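Alp7A (Bacillus subtilis, PDB 5EC0) probably forms actin-like filaments that segregate plasmids, and binds adenine nucleotide, with ADP bound in this structure. Local coordinates at residues 210-215 and 363-368; 333-338 and 355-360; 6-9 and 14-17. All coordinates share one frame; numbering follows the deposited sequence.

How the contacts relate
Reading from the N terminus, contact 3 comes first: it closes the turn end of the hairpin of strands 2-10 and 14-19, whose turn carries the ADP-binding residues N12 and S13. It is complete before the other two begin. Contact 1 then spans most of the second half of the chain, bringing 363-368 at the start of the C-terminal helix back to 210-215 on a central strand. Contact 2, 333-338 with 355-360, lies wholly within that span and closes a much smaller loop against the edge of the same sheet. The start of helix 364-386 and L363 just before it link the three: L364 packs on A358, L363 and L366 on M16. Contacts 2 and 3 do not touch.

Contact 1: 210-215 and 363-368; sequences FCDLGG and LLNLYG. With ADP (adenosine-5'-diphosphate), chain D.
The carboxylate of D212 and the amide of N365 are brought together by their first torsions: D212 has CG anti to its backbone N (chi1 -170°), which carries the carboxylate toward the helix, and N365 has CG beside its own N and anti to the carbonyl carbon (chi1 -81°), which brings the amide round to face the strand. The two groups approach from opposite directions and join in a hydrogen bond from N365 ND2 to D212 OD2, 2.8 Å long. D212 OD2 lies in the amide plane of N365, whereas ND2 reaches the oxygen from above the carboxylate plane, the flat groups being turned 53° against each other. S181 completes the arrangement: its OG is hydrogen-bonded to the same D212 OD2, and its backbone N to N365 OD1. The oxygen end of the amide is held by S181 and the nitrogen end by D212, which probably fixes the rotation of the buried N365 amide.

Past the end of the strand, the G214-G215 loop turns to the nucleotide. G215 N donates to ADP O3A, the oxygen bridging the two phosphates, over 3.2 Å. Lacking a side chain, G214 lets the same ADP O3A sit 3.2 Å from its CA. The DLGG run that begins at D212 fits the second phosphate-binding loop of the actin fold, and the side chain of N365 lies about 4 Å from the bound magnesium ion.

D212 stands on strand 207-213, in the middle of a sheet between strands 218-223 and 322-327. Helix 364-386 opens beside it, with L364 directed to F327 and to A187 of helix 185-189, while L363 and L366 turn to M16 of strand 14-19.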
loop_
_atom_site.group_PDB
_atom_site.type_symbol
_atom_site.label_atom_id
_atom_site.label_comp_id
_atom_site.label_asym_id
_atom_site.label_seq_id
_atom_site.Cartn_x
_atom_site.Cartn_y
_atom_site.Cartn_z
ATOM N N PHE A 210 13.237 -2.650 -10.351
ATOM C CA PHE A 210 11.933 -2.238 -9.817
ATOM C C PHE A 210 12.128 -1.265 -8.682
ATOM O O PHE A 210 12.763 -1.615 -7.693
ATOM C CB PHE A 210 11.141 -3.435 -9.315
ATOM C CG PHE A 210 10.068 -3.900 -10.247
ATOM C CD1 PHE A 210 10.265 -3.900 -11.616
ATOM C CD2 PHE A 210 8.862 -4.365 -9.744
ATOM C CE1 PHE A 210 9.267 -4.347 -12.482
ATOM C CE2 PHE A 210 7.855 -4.797 -10.592
ATOM C CZ PHE A 210 8.061 -4.794 -11.971
ATOM N N CYS A 211 11.592 -0.051 -8.819
ATOM C CA CYS A 211 11.761 0.976 -7.787
ATOM C C CYS A 211 10.446 1.344 -7.105
ATOM O O CYS A 211 9.665 2.150 -7.620
ATOM C CB CYS A 211 12.387 2.227 -8.382
ATOM S SG CYS A 211 13.920 1.892 -9.238
ATOM N N ASP A 212 10.213 0.730 -5.950
ATOM C CA ASP A 212 9.025 0.981 -5.141
ATOM C C ASP A 212 9.250 2.231 -4.273
ATOM O O ASP A 212 9.783 2.144 -3.162
ATOM C CB ASP A 212 8.716 -0.254 -4.282
ATOM C CG ASP A 212 7.363 -0.177 -3.580
ATOM O OD1 ASP A 212 6.735 0.908 -3.549
ATOM O OD2 ASP A 212 6.946 -1.216 -3.025
ATOM N N LEU A 213 8.862 3.393 -4.790
ATOM C CA LEU A 213 9.119 4.642 -4.078
ATOM C C LEU A 213 7.943 5.003 -3.184
ATOM O O LEU A 213 6.874 5.357 -3.683
ATOM C CB LEU A 213 9.402 5.794 -5.065
ATOM C CG LEU A 213 10.402 5.528 -6.209
ATOM C CD1 LEU A 213 10.483 6.700 -7.207
ATOM C CD2 LEU A 213 11.781 5.169 -5.681
ATOM N N GLY A 214 8.151 4.939 -1.870
ATOM C CA GLY A 214 7.095 5.219 -0.915
ATOM C C GLY A 214 7.337 6.455 -0.063
ATOM O O GLY A 214 8.350 7.139 -0.210
ATOM N N GLY A 215 6.396 6.743 0.832
ATOM C CA GLY A 215 6.496 7.880 1.733
ATOM C C GLY A 215 7.630 7.726 2.727
ATOM O O GLY A 215 8.321 8.693 3.024
ATOM N N LEU A 363 -0.896 1.393 -6.710
ATOM C CA LEU A 363 -1.595 0.149 -6.406
ATOM C C LEU A 363 -0.908 -1.106 -6.940
ATOM O O LEU A 363 -1.458 -2.203 -6.816
ATOM C CB LEU A 363 -3.020 0.201 -6.945
ATOM C CG LEU A 363 -3.946 1.286 -6.375
ATOM C CD1 LEU A 363 -5.405 1.055 -6.806
ATOM C CD2 LEU A 363 -3.830 1.377 -4.870
ATOM N N LEU A 364 0.292 -0.957 -7.505
ATOM C CA LEU A 364 0.940 -2.070 -8.220
ATOM C C LEU A 364 1.195 -3.305 -7.328
ATOM O O LEU A 364 0.936 -4.444 -7.747
ATOM C CB LEU A 364 2.259 -1.601 -8.857
ATOM C CG LEU A 364 2.692 -2.383 -10.100
ATOM C CD1 LEU A 364 1.690 -2.160 -11.238
ATOM C CD2 LEU A 364 4.109 -2.010 -10.554
ATOM N N ASN A 365 1.710 -3.092 -6.117
ATOM C CA ASN A 365 1.917 -4.209 -5.183
ATOM C C ASN A 365 0.601 -4.979 -4.936
ATOM O O ASN A 365 0.542 -6.210 -5.094
ATOM C CB ASN A 365 2.492 -3.712 -3.848
ATOM C CG ASN A 365 4.009 -3.493 -3.891
ATOM O OD1 ASN A 365 4.745 -4.257 -4.512
ATOM N ND2 ASN A 365 4.470 -2.433 -3.238
ATOM N N LEU A 366 -0.447 -4.240 -4.565
ATOM C CA LEU A 366 -1.786 -4.802 -4.346
ATOM C C LEU A 366 -2.283 -5.597 -5.556
ATOM O O LEU A 366 -2.836 -6.688 -5.423
ATOM C CB LEU A 366 -2.780 -3.688 -4.035
ATOM C CG LEU A 366 -4.205 -4.071 -3.657
ATOM C CD1 LEU A 366 -4.193 -5.138 -2.607
ATOM C CD2 LEU A 366 -4.960 -2.824 -3.141
ATOM N N TYR A 367 -2.070 -5.022 -6.732
ATOM C CA TYR A 367 -2.492 -5.611 -7.987
ATOM C C TYR A 367 -1.722 -6.892 -8.277
ATOM O O TYR A 367 -2.265 -7.836 -8.851
ATOM C CB TYR A 367 -2.307 -4.603 -9.130
ATOM C CG TYR A 367 -3.456 -3.629 -9.257
ATOM C CD1 TYR A 367 -4.466 -3.594 -8.301
ATOM C CD2 TYR A 367 -3.551 -2.767 -10.348
ATOM C CE1 TYR A 367 -5.530 -2.714 -8.417
ATOM C CE2 TYR A 367 -4.620 -1.896 -10.481
ATOM C CZ TYR A 367 -5.602 -1.872 -9.511
ATOM O OH TYR A 367 -6.661 -1.006 -9.632
ATOM N N GLY A 368 -0.463 -6.912 -7.860
ATOM C CA GLY A 368 0.363 -8.097 -7.966
ATOM C C GLY A 368 -0.195 -9.196 -7.086
ATOM O O GLY A 368 -0.255 -10.350 -7.495
HETATM P PB ADP D . 4.145 4.234 2.055
HETATM O O1B ADP D . 3.301 2.974 2.208
HETATM O O2B ADP D . 5.583 4.138 2.537
HETATM O O3B ADP D . 3.501 5.521 2.514
HETATM P PA ADP D . 3.038 4.524 -0.606
HETATM O O1A ADP D . 1.712 4.227 0.058
HETATM O O2A ADP D . 3.422 3.814 -1.891
HETATM O O3A ADP D . 4.266 4.407 0.448
HETATM O "O5'" ADP D . 3.131 6.094 -0.884
HETATM C "C5'" ADP D . 2.416 7.051 -0.114
HETATM C "C4'" ADP D . 2.492 8.319 -0.938
HETATM O "O4'" ADP D . 1.600 8.183 -2.041
HETATM C "C3'" ADP D . 2.048 9.574 -0.212
HETATM O "O3'" ADP D . 3.179 10.294 0.278
HETATM C "C2'" ADP D . 1.341 10.393 -1.274
HETATM O "O2'" ADP D . 2.164 11.518 -1.580
HETATM C "C1'" ADP D . 1.246 9.483 -2.494
HETATM N N9 ADP D . -0.099 9.422 -3.111
HETATM C C8 ADP D . -0.298 9.538 -4.441
HETATM N N7 ADP D . -1.611 9.441 -4.747
HETATM C C5 ADP D . -2.271 9.243 -3.595
HETATM C C6 ADP D . -3.694 9.062 -3.248
HETATM N N6 ADP D . -4.634 9.076 -4.233
HETATM N N1 ADP D . -3.999 8.882 -1.944
HETATM C C2 ADP D . -3.038 8.882 -0.992
HETATM N N3 ADP D . -1.711 9.042 -1.227
HETATM C C4 ADP D . -1.277 9.232 -2.507
#

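Contact 2: 333-338 and 355-360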
loop_
_atom_site.group_PDB
_atom_site.type_symbol
_atom_site.label_atom_id
_atom_site.label_comp_id
_atom_site.label_asym_id
_atom_site.label_seq_id
_atom_site.Cartn_x
_atom_site.Cartn_y
_atom_site.Cartn_z
ATOM N N VAL A 333 3.553 10.452 -7.935
ATOM C CA VAL A 333 3.671 11.893 -7.755
ATOM C C VAL A 333 4.857 12.463 -8.542
ATOM O O VAL A 333 4.787 13.559 -9.130
ATOM C CB VAL A 333 3.817 12.220 -6.255
ATOM C CG1 VAL A 333 4.350 13.623 -6.039
ATOM C CG2 VAL A 333 2.472 12.003 -5.535
ATOM N N LEU A 334 5.928 11.680 -8.575
ATOM C CA LEU A 334 7.185 12.096 -9.165
ATOM C C LEU A 334 7.256 11.845 -10.665
ATOM O O LEU A 334 8.296 12.085 -11.283
ATOM C CB LEU A 334 8.355 11.371 -8.482
ATOM C CG LEU A 334 8.674 11.609 -7.005
ATOM C CD1 LEU A 334 10.009 10.978 -6.689
ATOM C CD2 LEU A 334 8.693 13.092 -6.665
ATOM N N GLU A 335 6.167 11.356 -11.245
ATOM C CA GLU A 335 6.193 10.883 -12.627
ATOM C C GLU A 335 6.734 11.921 -13.610
ATOM O O GLU A 335 7.621 11.631 -14.422
ATOM C CB GLU A 335 4.802 10.451 -13.076
ATOM C CG GLU A 335 4.773 10.103 -14.555
ATOM C CD GLU A 335 3.447 9.538 -15.028
ATOM O OE1 GLU A 335 2.433 9.652 -14.302
ATOM O OE2 GLU A 335 3.431 8.965 -16.134
ATOM N N GLU A 336 6.193 13.130 -13.528
ATOM C CA GLU A 336 6.652 14.230 -14.354
ATOM C C GLU A 336 8.143 14.531 -14.103
ATOM O O GLU A 336 8.924 14.719 -15.048
ATOM C CB GLU A 336 5.789 15.467 -14.086
ATOM C CG GLU A 336 6.207 16.736 -14.820
ATOM C CD GLU A 336 5.464 17.978 -14.307
ATOM O OE1 GLU A 336 4.677 17.858 -13.342
ATOM O OE2 GLU A 336 5.666 19.072 -14.865
ATOM N N SER A 337 8.521 14.564 -12.829
ATOM C CA SER A 337 9.881 14.881 -12.410
ATOM C C SER A 337 10.872 13.857 -12.933
ATOM O O SER A 337 12.004 14.177 -13.290
ATOM C CB SER A 337 9.968 14.936 -10.882
ATOM O OG SER A 337 9.283 16.065 -10.371
ATOM N N ILE A 338 10.430 12.609 -12.949
ATOM C CA ILE A 338 11.259 11.512 -13.388
ATOM C C ILE A 338 11.537 11.653 -14.881
ATOM O O ILE A 338 12.666 11.450 -15.340
ATOM C CB ILE A 338 10.595 10.182 -13.068
ATOM C CG1 ILE A 338 10.625 9.969 -11.552
ATOM C CG2 ILE A 338 11.279 9.044 -13.813
ATOM C CD1 ILE A 338 9.679 8.886 -11.035
ATOM N N HIS A 355 13.300 4.450 -18.726
ATOM C CA HIS A 355 12.839 4.882 -17.418
ATOM C C HIS A 355 11.325 5.033 -17.440
ATOM O O HIS A 355 10.793 6.063 -17.851
ATOM C CB HIS A 355 13.566 6.165 -16.992
ATOM C CG HIS A 355 15.042 5.968 -16.777
ATOM N ND1 HIS A 355 15.583 5.656 -15.544
ATOM C CD2 HIS A 355 16.084 6.017 -17.644
ATOM C CE1 HIS A 355 16.898 5.533 -15.661
ATOM N NE2 HIS A 355 17.224 5.748 -16.923
ATOM N N ILE A 356 10.653 3.961 -17.013
ATOM C CA ILE A 356 9.202 3.811 -17.111
ATOM C C ILE A 356 8.507 3.967 -15.751
ATOM O O ILE A 356 8.871 3.321 -14.769
ATOM C CB ILE A 356 8.806 2.421 -17.699
ATOM C CG1 ILE A 356 9.677 2.041 -18.908
ATOM C CG2 ILE A 356 7.321 2.375 -18.024
ATOM C CD1 ILE A 356 9.501 2.941 -20.121
ATOM N N VAL A 357 7.519 4.849 -15.693
ATOM C CA VAL A 357 6.692 4.964 -14.507
ATOM C C VAL A 357 5.484 4.075 -14.754
ATOM O O VAL A 357 4.815 4.214 -15.780
ATOM C CB VAL A 357 6.260 6.428 -14.224
ATOM C CG1 VAL A 357 5.374 6.503 -12.954
ATOM C CG2 VAL A 357 7.491 7.341 -14.101
ATOM N N ALA A 358 5.238 3.132 -13.849
ATOM C CA ALA A 358 4.059 2.261 -13.955
ATOM C C ALA A 358 2.757 3.050 -13.874
ATOM O O ALA A 358 2.634 3.980 -13.075
ATOM C CB ALA A 358 4.075 1.209 -12.864
ATOM N N GLU A 359 1.795 2.686 -14.717
ATOM C CA GLU A 359 0.414 3.089 -14.503
ATOM C C GLU A 359 -0.070 2.294 -13.295
ATOM O O GLU A 359 0.385 1.172 -13.085
ATOM C CB GLU A 359 -0.436 2.821 -15.741
ATOM C CG GLU A 359 -0.615 4.043 -16.634
ATOM C CD GLU A 359 -0.401 3.732 -18.107
ATOM O OE1 GLU A 359 0.173 2.662 -18.412
ATOM O OE2 GLU A 359 -0.803 4.558 -18.958
ATOM N N ASP A 360 -0.962 2.875 -12.497
ATOM C CA ASP A 360 -1.383 2.243 -11.241
ATOM C C ASP A 360 -0.189 2.046 -10.321
ATOM O O ASP A 360 -0.114 1.039 -9.600
ATOM C CB ASP A 360 -2.061 0.890 -11.490
ATOM C CG ASP A 360 -3.280 1.001 -12.387
ATOM O OD1 ASP A 360 -4.113 1.900 -12.152
ATOM O OD2 ASP A 360 -3.405 0.181 -13.319
#
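V357 packs its two methyl groups against the first turn of helix 335-346, where E335 and I338 receive them. CG1 of V357 is anti to the backbone N (chi1 180°) and CG2 lies beside it, a setting that spreads both branches toward the helix. E335 meets them with the aliphatic part of its chain: its CG is 3.9 Å from V357 CG2, and its CB is 4.0 Å from V357 CG1. With CG anti to the backbone N (chi1 174°) and the chain extended beyond it, the E335 methylenes lie across the valine while the carboxylate runs on to the solvent-exposed side. I338, one helical turn later, holds CG1 beside its own N and stretches CD1 on to 4.1 Å from V357 CG2. Both residues cross the valine obliquely, and no hydrogen bond links the segments. The I338 side is the buried one, with T303 and Y326 also touching that side chain.

Strand 355-357 is the edge of the five-stranded sheet and runs parallel to its neighbour 322-327. Strands 322-327 and 355-357, with the helices that connect them, 335-346 among them, form a beta-alpha-beta crossover, as in the ribonuclease H-like core of actin-family nucleotide-binding domains.

Contact 3: 6-9 and 14-17; sequences MNVD and MYMN
D9 and M16 form the antiparallel hydrogen-bonded pair that, with the non-hydrogen-bonded pair V8 and N17, sets the register of this hairpin. D9 N donates to M16 O at 2.8 Å, and M16 N returns a bond to D9 O at 3.0 Å. Their side chains lie side by side on one face. M16 is bent at its last torsion (chi3 -58°), which folds its CE back to 3.3 Å from D9 OD2. On the other face packing is equally close: V8 CG1 comes within 3.4 Å of Y15 CE2, approaching the ring obliquely, and V8 CG2 is 3.8 Å from N17 CB. M6, fully extended, crosses the tyrosine at about a right angle and sets its CE 3.5 Å from Y15 OH, a buried hydroxyl with no polar partner in the model. Replacing Y15 by an alanine is likely to open a gap beside V8 CG1 and take one neighbour from the methyl end of M6.

This tight part contrasts with the turn end, where M14 is partly exposed and its side chain runs off from strand 6-9 to within about 4 Å of bound ADP (nearest atoms).

The face with M6, V8 and Y15 is largely apolar although N17 shares it, whereas D9, beside M16 on the other, carries its carboxylate to about 4 Å from the magnesium ion, consistent with the first phosphate-binding motif of the actin fold.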
loop_
_atom_site.group_PDB
_atom_site.type_symbol
_atom_site.label_atom_id
_atom_site.label_comp_id
_atom_site.label_asym_id
_atom_site.label_seq_id
_atom_site.Cartn_x
_atom_site.Cartn_y
_atom_site.Cartn_z
ATOM N N MET A 6 -9.024 -12.140 -0.510
ATOM C CA MET A 6 -8.760 -10.874 0.148
ATOM C C MET A 6 -7.265 -10.578 0.178
ATOM O O MET A 6 -6.478 -11.332 0.748
ATOM C CB MET A 6 -9.327 -10.858 1.563
ATOM C CG MET A 6 -8.969 -9.584 2.311
ATOM S SD MET A 6 -9.917 -9.459 3.814
ATOM C CE MET A 6 -9.386 -7.861 4.432
ATOM N N ASN A 7 -6.908 -9.462 -0.446
ATOM C CA ASN A 7 -5.533 -9.036 -0.627
ATOM C C ASN A 7 -5.276 -7.715 0.077
ATOM O O ASN A 7 -6.011 -6.758 -0.114
ATOM C CB ASN A 7 -5.226 -8.919 -2.116
ATOM C CG ASN A 7 -5.327 -10.261 -2.828
ATOM O OD1 ASN A 7 -4.702 -11.251 -2.419
ATOM N ND2 ASN A 7 -6.115 -10.304 -3.886
ATOM N N VAL A 8 -4.233 -7.660 0.888
ATOM C CA VAL A 8 -4.025 -6.503 1.764
ATOM C C VAL A 8 -2.613 -5.977 1.605
ATOM O O VAL A 8 -1.654 -6.750 1.628
ATOM C CB VAL A 8 -4.282 -6.867 3.251
ATOM C CG1 VAL A 8 -3.875 -5.760 4.153
ATOM C CG2 VAL A 8 -5.760 -7.206 3.467
ATOM N N ASP A 9 -2.518 -4.664 1.396
ATOM C CA ASP A 9 -1.274 -3.911 1.428
ATOM C C ASP A 9 -1.275 -3.098 2.726
ATOM O O ASP A 9 -2.000 -2.106 2.830
ATOM C CB ASP A 9 -1.170 -2.990 0.199
ATOM C CG ASP A 9 0.196 -2.306 0.065
ATOM O OD1 ASP A 9 0.921 -2.136 1.069
ATOM O OD2 ASP A 9 0.539 -1.920 -1.075
ATOM N N MET A 14 -1.302 4.346 3.825
ATOM C CA MET A 14 -2.641 3.801 3.690
ATOM C C MET A 14 -2.612 2.275 3.806
ATOM O O MET A 14 -1.747 1.621 3.248
ATOM C CB MET A 14 -3.266 4.194 2.337
ATOM C CG MET A 14 -3.465 5.693 2.097
ATOM S SD MET A 14 -4.628 6.532 3.210
ATOM C CE MET A 14 -6.176 5.833 2.693
ATOM N N TYR A 15 -3.558 1.738 4.561
ATOM C CA TYR A 15 -4.009 0.365 4.446
ATOM C C TYR A 15 -4.861 0.273 3.178
ATOM O O TYR A 15 -5.769 1.075 3.008
ATOM C CB TYR A 15 -4.828 -0.027 5.690
ATOM C CG TYR A 15 -5.615 -1.310 5.564
ATOM C CD1 TYR A 15 -6.860 -1.333 4.939
ATOM C CD2 TYR A 15 -5.122 -2.494 6.086
ATOM C CE1 TYR A 15 -7.582 -2.508 4.822
ATOM C CE2 TYR A 15 -5.849 -3.680 5.990
ATOM C CZ TYR A 15 -7.070 -3.679 5.343
ATOM O OH TYR A 15 -7.784 -4.840 5.241
ATOM N N MET A 16 -4.570 -0.680 2.294
ATOM C CA MET A 16 -5.356 -0.834 1.071
ATOM C C MET A 16 -5.670 -2.290 0.891
ATOM O O MET A 16 -4.835 -3.155 1.209
ATOM C CB MET A 16 -4.605 -0.287 -0.154
ATOM C CG MET A 16 -3.862 1.041 0.085
ATOM S SD MET A 16 -3.026 1.595 -1.398
ATOM C CE MET A 16 -1.973 0.187 -1.688
ATOM N N ASN A 17 -6.853 -2.595 0.375
ATOM C CA ASN A 17 -7.126 -4.006 0.266
ATOM C C ASN A 17 -8.082 -4.226 -0.924
ATOM O O ASN A 17 -8.893 -3.361 -1.263
ATOM C CB ASN A 17 -7.718 -4.517 1.600
ATOM C CG ASN A 17 -9.116 -3.989 1.856
ATOM O OD1 ASN A 17 -10.063 -4.368 1.166
ATOM N ND2 ASN A 17 -9.178 -2.890 2.554
#